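PDB 3N8H: pantothenate synthetase from Francisella tularensis subsp. tularensis, which probably catalyses the ATP-dependent condensation of pantoate with beta-alanine to pantothenate, via a pantoyl-adenylate intermediate. Local coordinates for residues 242-247 / 251-256. Sequence-based numbering, arbitrary orientation.
Sequences FLAFYI and RLIDNF
L243 and D254 exchange two backbone hydrogen bonds, L243 N to D254 O and D254 N to L243 O, both 3.0 Å. F245 and L252 form the next such pair, F245 N to L252 O and L252 N to F245 O at 2.9 Å. The amide and carbonyl of all four residues are paired, and A244 CA adds a CA-H...O contact of 3.2 Å to L252 O.

On the face carrying F242, A244 and Y246, R251 CB sits over the tyrosine ring, 3.4 Å from Y246 CE1. In one of its two conformers, chi1 of -169° sets R251 CG opposite the backbone N, and the extended chain carries the guanidinium to strand 240-247, with A244 CB over one face. There NE bonds Q232, NH1 makes a salt bridge to E120, and NH2 bonds S123. N255 CB covers a face of the F242 ring (3.7 Å to CD1); its ND2 bonds the E151 carbonyl and its OD1 takes R240.

On the other face, L243 CD2 meets F256 CE2 at 3.9 Å and L252 CB makes a CH-pi contact over the F245 ring, 3.8 Å from CZ. The buried D254 carboxylate is held at OD2 by R180 and Y206, probably keeping it ionised.

This is an antiparallel beta hairpin, 240-247 and 250-257, in the three-stranded C-terminal sheet; I253 touches D153, which lines the bound proline's pocket and probably binds ATP.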
ATOM      1  N   PHE A 242       3.450 -25.744 -12.275  1.00 30.83           N
ATOM      2  CA  PHE A 242       3.142 -25.309 -10.916  1.00 37.38           C
ATOM      3  C   PHE A 242       2.320 -26.372 -10.185  1.00 35.76           C
ATOM      4  O   PHE A 242       1.359 -26.908 -10.726  1.00 31.68           O
ATOM      5  CB  PHE A 242       2.319 -24.019 -10.947  1.00 35.56           C
ATOM      6  CG  PHE A 242       3.094 -22.819 -11.397  1.00 39.74           C
ATOM      7  CD1 PHE A 242       3.485 -21.852 -10.486  1.00 39.31           C
ATOM      8  CD2 PHE A 242       3.457 -22.679 -12.728  1.00 35.60           C
ATOM      9  CE1 PHE A 242       4.209 -20.750 -10.903  1.00 44.94           C
ATOM     10  CE2 PHE A 242       4.170 -21.576 -13.158  1.00 42.43           C
ATOM     11  CZ  PHE A 242       4.550 -20.613 -12.240  1.00 46.73           C
ATOM     12  N   LEU A 243       2.682 -26.656  -8.945  1.00 30.14           N
ATOM     13  CA  LEU A 243       1.885 -27.573  -8.126  1.00 35.00           C
ATOM     14  C   LEU A 243       1.959 -27.247  -6.643  1.00 34.92           C
ATOM     15  O   LEU A 243       2.841 -26.495  -6.192  1.00 31.23           O
ATOM     16  CB  LEU A 243       2.278 -29.043  -8.359  1.00 35.51           C
ATOM     17  CG  LEU A 243       3.562 -29.539  -7.698  1.00 43.19           C
ATOM     18  CD1 LEU A 243       3.397 -30.998  -7.362  1.00 53.22           C
ATOM     19  CD2 LEU A 243       4.716 -29.343  -8.655  1.00 45.82           C
ATOM     20  N   ALA A 244       1.019 -27.829  -5.905  1.00 30.43           N
ATOM     21  CA  ALA A 244       0.944 -27.731  -4.455  1.00 30.41           C
ATOM     22  C   ALA A 244       0.224 -28.990  -4.005  1.00 38.03           C
ATOM     23  O   ALA A 244      -0.684 -29.497  -4.707  1.00 30.00           O
ATOM     24  CB  ALA A 244       0.130 -26.492  -4.024  1.00 29.48           C
ATOM     25  N   PHE A 245       0.610 -29.485  -2.840  1.00 33.38           N
ATOM     26  CA  PHE A 245       0.005 -30.710  -2.301  1.00 32.70           C
ATOM     27  C   PHE A 245       0.149 -30.727  -0.794  1.00 33.30           C
ATOM     28  O   PHE A 245       0.994 -30.016  -0.241  1.00 34.47           O
ATOM     29  CB  PHE A 245       0.685 -31.945  -2.888  1.00 36.92           C
ATOM     30  CG  PHE A 245       2.168 -31.977  -2.663  1.00 40.94           C
ATOM     31  CD1 PHE A 245       2.699 -32.597  -1.540  1.00 43.15           C
ATOM     32  CD2 PHE A 245       3.036 -31.371  -3.571  1.00 36.28           C
ATOM     33  CE1 PHE A 245       4.068 -32.626  -1.318  1.00 46.05           C
ATOM     34  CE2 PHE A 245       4.417 -31.389  -3.359  1.00 42.00           C
ATOM     35  CZ  PHE A 245       4.934 -32.018  -2.230  1.00 43.60           C
ATOM     36  N   TYR A 246      -0.680 -31.538  -0.134  1.00 37.50           N
ATOM     37  CA  TYR A 246      -0.576 -31.753   1.294  1.00 31.16           C
ATOM     38  C   TYR A 246       0.021 -33.137   1.524  1.00 35.21           C
ATOM     39  O   TYR A 246      -0.279 -34.072   0.788  1.00 32.08           O
ATOM     40  CB  TYR A 246      -1.959 -31.716   1.965  1.00 33.90           C
ATOM     41  CG  TYR A 246      -2.453 -30.349   2.385  1.00 31.82           C
ATOM     42  CD1 TYR A 246      -2.088 -29.804   3.610  1.00 34.16           C
ATOM     43  CD2 TYR A 246      -3.293 -29.603   1.557  1.00 33.16           C
ATOM     44  CE1 TYR A 246      -2.549 -28.555   3.999  1.00 37.57           C
ATOM     45  CE2 TYR A 246      -3.747 -28.346   1.930  1.00 32.16           C
ATOM     46  CZ  TYR A 246      -3.375 -27.831   3.149  1.00 42.58           C
ATOM     47  OH  TYR A 246      -3.826 -26.584   3.526  1.00 47.87           O
ATOM     48  N   ILE A 247       0.882 -33.263   2.537  1.00 30.94           N
ATOM     49  CA  ILE A 247       1.165 -34.575   3.112  1.00 30.89           C
ATOM     50  C   ILE A 247       0.780 -34.437   4.579  1.00 38.32           C
ATOM     51  O   ILE A 247       1.350 -33.599   5.307  1.00 37.98           O
ATOM     52  CB  ILE A 247       2.643 -35.040   2.952  1.00 42.53           C
ATOM     53  CG1 ILE A 247       3.072 -34.970   1.487  1.00 43.46           C
ATOM     54  CG2 ILE A 247       2.819 -36.478   3.479  1.00 37.34           C
ATOM     55  CD1 ILE A 247       4.530 -35.281   1.270  1.00 41.65           C
ATOM     56  N   ARG A 251       1.438 -28.384   3.984  1.00 36.00           N
ATOM     57  CA  ARG A 251       1.167 -27.974   2.616  1.00 35.69           C
ATOM     58  C   ARG A 251       2.462 -27.488   1.962  1.00 36.73           C
ATOM     59  O   ARG A 251       3.057 -26.519   2.425  1.00 37.69           O
ATOM     60  CB  ARG A 251       0.100 -26.879   2.566  1.00 35.73           C
ATOM     61  CG  ARG A 251      -0.434 -26.567   1.167  1.00 31.57           C
ATOM     62  CD  ARG A 251      -1.361 -25.324   1.195  1.00 39.55           C
ATOM     63  NE  ARG A 251      -1.799 -25.010  -0.153  1.00 32.52           N
ATOM     64  CZ  ARG A 251      -1.123 -24.224  -0.995  1.00 30.03           C
ATOM     65  NH1 ARG A 251      -0.013 -23.643  -0.597  1.00 27.86           N
ATOM     66  NH2 ARG A 251      -1.574 -24.010  -2.224  1.00 30.96           N
ATOM     67  N   LEU A 252       2.890 -28.177   0.906  1.00 32.88           N
ATOM     68  CA  LEU A 252       4.101 -27.810   0.153  1.00 32.81           C
ATOM     69  C   LEU A 252       3.793 -27.404  -1.291  1.00 35.66           C
ATOM     70  O   LEU A 252       2.824 -27.894  -1.873  1.00 31.74           O
ATOM     71  CB  LEU A 252       5.067 -28.986   0.121  1.00 25.83           C
ATOM     72  CG  LEU A 252       5.518 -29.493   1.496  1.00 38.13           C
ATOM     73  CD1 LEU A 252       6.540 -30.597   1.304  1.00 31.55           C
ATOM     74  CD2 LEU A 252       6.060 -28.329   2.363  1.00 33.05           C
ATOM     75  N   ILE A 253       4.624 -26.514  -1.857  1.00 29.79           N
ATOM     76  CA  ILE A 253       4.449 -26.051  -3.229  1.00 27.90           C
ATOM     77  C   ILE A 253       5.765 -26.149  -3.966  1.00 40.98           C
ATOM     78  O   ILE A 253       6.849 -26.247  -3.352  1.00 30.87           O
ATOM     79  CB  ILE A 253       3.915 -24.581  -3.320  1.00 30.20           C
ATOM     80  CG1 ILE A 253       5.049 -23.533  -3.234  1.00 34.20           C
ATOM     81  CG2 ILE A 253       2.841 -24.329  -2.271  1.00 35.65           C
ATOM     82  CD1 ILE A 253       4.572 -22.077  -3.296  1.00 33.69           C
ATOM     83  N   ASP A 254       5.659 -26.125  -5.286  1.00 36.60           N
ATOM     84  CA  ASP A 254       6.819 -26.159  -6.162  1.00 34.34           C
ATOM     85  C   ASP A 254       6.481 -25.585  -7.557  1.00 37.79           C
ATOM     86  O   ASP A 254       5.324 -25.548  -7.980  1.00 34.46           O
ATOM     87  CB  ASP A 254       7.337 -27.610  -6.272  1.00 32.18           C
ATOM     88  CG  ASP A 254       8.770 -27.683  -6.763  1.00 34.47           C
ATOM     89  OD1 ASP A 254       9.406 -26.606  -7.004  1.00 37.42           O
ATOM     90  OD2 ASP A 254       9.257 -28.816  -6.942  1.00 33.90           O
ATOM     91  N   ASN A 255       7.497 -25.122  -8.268  1.00 32.04           N
ATOM     92  CA  ASN A 255       7.338 -24.867  -9.683  1.00 32.14           C
ATOM     93  C   ASN A 255       8.698 -25.083 -10.343  1.00 36.40           C
ATOM     94  O   ASN A 255       9.741 -24.902  -9.707  1.00 33.15           O
ATOM     95  CB  ASN A 255       6.805 -23.452  -9.922  1.00 29.91           C
ATOM     96  CG  ASN A 255       7.867 -22.436  -9.796  1.00 37.86           C
ATOM     97  OD1 ASN A 255       8.586 -22.139 -10.769  1.00 40.56           O
ATOM     98  ND2 ASN A 255       8.047 -21.940  -8.581  1.00 31.95           N
ATOM     99  N   PHE A 256       8.687 -25.524 -11.590  1.00 30.93           N
ATOM    100  CA  PHE A 256       9.919 -25.753 -12.356  1.00 31.33           C
ATOM    101  C   PHE A 256       9.578 -25.712 -13.843  1.00 39.93           C
ATOM    102  O   PHE A 256       8.407 -25.838 -14.215  1.00 37.78           O
ATOM    103  CB  PHE A 256      10.546 -27.118 -11.981  1.00 33.67           C
ATOM    104  CG  PHE A 256       9.524 -28.223 -11.762  1.00 36.98           C
ATOM    105  CD1 PHE A 256       8.890 -28.821 -12.839  1.00 38.16           C
ATOM    106  CD2 PHE A 256       9.188 -28.645 -10.476  1.00 34.41           C
ATOM    107  CE1 PHE A 256       7.948 -29.842 -12.648  1.00 36.98           C
ATOM    108  CE2 PHE A 256       8.234 -29.656 -10.274  1.00 34.10           C
ATOM    109  CZ  PHE A 256       7.613 -30.253 -11.378  1.00 30.87           C
TER